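Local coordinates for protein tropomodulin TMD-1 (Caenorhabditis elegans, PDB 1PGV) that probably caps the pointed end of actin filaments, blocking their growth and shrinkage there, and is represented here by its C-terminal domain, at residues V46-M51 with A78-S83. Sequence-based numbering, arbitrary orientation.
Sequences VNINNM and ANTAIS
The side-chain oxygen of Asn49 is gripped by two donors: OD1 accepts the backbone N of Ala78 at 2.7 Å and also a hydrogen bond from OG of Ser76, at the end of the adjoining strand. The amide N of Ala78 approaches from above the Asn49 carbonyl plane, 41° out of it, and the methyl CB of Ala78 lies against the same oxygen. With chi1 at -71°, CG of Asn49 is anti to its carbonyl carbon, which brings it to 3.7 Å from CB of Ala78. The backbone N of Asn49 is held by OD1 of Asn47 in an Asx turn. An alanine in place of Asn49 would probably leave the N of Ala78 and the hydroxyl of Ser76 without this shared acceptor.

In this leucine-rich-repeat fold the contact joins the loops that follow the parallel, neighbouring strands 45-47 and 74-76. A type II turn from Ile48 to Met51 presents the backbone N of Asn50 to the carbonyl O of Ala78, 2.8 Å away and nearly in line with the C=O bond. Farther out, ND2 of Asn79 reaches OD1 of Asn50 at 3.0 Å, on a lone pair, with the two amide planes 66° apart. On the buried side, CG2 of Thr80 presses within 3.1 Å of the carbonyl O of Ile48 and meets CG1 of Ile48 at 4.1 Å, the two side chains crossing at about a right angle. The Thr80 hydroxyl hydrogen-bonds the carbonyl O of Leu77, and the backbone N atoms of Thr80 and Ile82 both donate to OD1 of Asn108, the asparagine position of the next repeat.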
# COMPACT_ATOMS: atom_id res chain seq x y z
N VAL A 46 7.68 2.63 -9.70
CA VAL A 46 8.57 3.56 -9.02
C VAL A 46 9.04 2.81 -7.80
O VAL A 46 8.24 2.43 -6.94
CB VAL A 46 7.83 4.84 -8.58
CG1 VAL A 46 8.76 5.73 -7.78
CG2 VAL A 46 7.31 5.59 -9.80
N ASN A 47 10.35 2.57 -7.72
CA ASN A 47 10.92 1.83 -6.61
C ASN A 47 12.05 2.62 -5.98
O ASN A 47 13.10 2.81 -6.60
CB ASN A 47 11.45 0.49 -7.11
CG ASN A 47 11.87 -0.44 -5.99
OD1 ASN A 47 12.49 -0.01 -5.01
ND2 ASN A 47 11.55 -1.72 -6.13
N ILE A 48 11.84 3.10 -4.75
CA ILE A 48 12.89 3.85 -4.07
C ILE A 48 13.32 3.10 -2.81
O ILE A 48 13.75 3.71 -1.83
CB ILE A 48 12.44 5.27 -3.69
CG1 ILE A 48 11.26 5.22 -2.70
CG2 ILE A 48 12.06 6.05 -4.94
CD1 ILE A 48 10.84 6.59 -2.19
N ASN A 49 13.19 1.78 -2.84
CA ASN A 49 13.58 0.95 -1.71
C ASN A 49 15.02 1.23 -1.29
O ASN A 49 15.89 1.39 -2.14
CB ASN A 49 13.44 -0.54 -2.05
CG ASN A 49 12.00 -1.00 -2.17
OD1 ASN A 49 11.07 -0.27 -1.82
ND2 ASN A 49 11.81 -2.22 -2.65
N ASN A 50 15.24 1.31 0.02
CA ASN A 50 16.57 1.54 0.58
C ASN A 50 17.18 2.93 0.36
O ASN A 50 18.34 3.14 0.68
CB ASN A 50 17.54 0.48 0.06
CG ASN A 50 16.98 -0.92 0.18
OD1 ASN A 50 16.63 -1.37 1.27
ND2 ASN A 50 16.88 -1.61 -0.95
N MET A 51 16.40 3.86 -0.18
CA MET A 51 16.89 5.21 -0.41
C MET A 51 16.59 6.11 0.79
O MET A 51 15.66 6.91 0.76
CB MET A 51 16.28 5.79 -1.69
CG MET A 51 16.69 5.05 -2.95
SD MET A 51 16.04 5.78 -4.47
CE MET A 51 17.29 7.03 -4.81
N ALA A 78 10.13 0.69 0.55
CA ALA A 78 10.60 -0.14 1.65
C ALA A 78 11.95 0.34 2.16
O ALA A 78 12.80 0.77 1.39
CB ALA A 78 10.71 -1.60 1.20
N ASN A 79 12.13 0.27 3.47
CA ASN A 79 13.38 0.67 4.10
C ASN A 79 13.90 2.03 3.62
O ASN A 79 15.02 2.13 3.12
CB ASN A 79 14.43 -0.41 3.85
CG ASN A 79 15.68 -0.20 4.67
OD1 ASN A 79 15.62 0.04 5.88
ND2 ASN A 79 16.84 -0.31 4.02
N THR A 80 13.07 3.06 3.76
CA THR A 80 13.45 4.41 3.38
C THR A 80 13.41 5.30 4.62
O THR A 80 13.48 6.52 4.53
CB THR A 80 12.49 5.01 2.33
OG1 THR A 80 11.14 4.87 2.79
CG2 THR A 80 12.65 4.29 0.99
N ALA A 81 13.29 4.66 5.78
CA ALA A 81 13.25 5.35 7.07
C ALA A 81 12.17 6.43 7.13
O ALA A 81 12.37 7.47 7.75
CB ALA A 81 14.62 5.97 7.37
N ILE A 82 11.02 6.18 6.51
CA ILE A 82 9.94 7.16 6.54
C ILE A 82 9.05 6.91 7.76
O ILE A 82 8.97 5.80 8.26
CB ILE A 82 9.08 7.11 5.27
CG1 ILE A 82 8.58 5.68 5.03
CG2 ILE A 82 9.88 7.62 4.08
CD1 ILE A 82 7.59 5.57 3.88
N SER A 83 8.40 7.97 8.22
CA SER A 83 7.51 7.89 9.38
C SER A 83 6.13 8.37 8.97
O SER A 83 5.91 8.73 7.81
CB SER A 83 8.04 8.75 10.53
OG SER A 83 7.92 10.12 10.22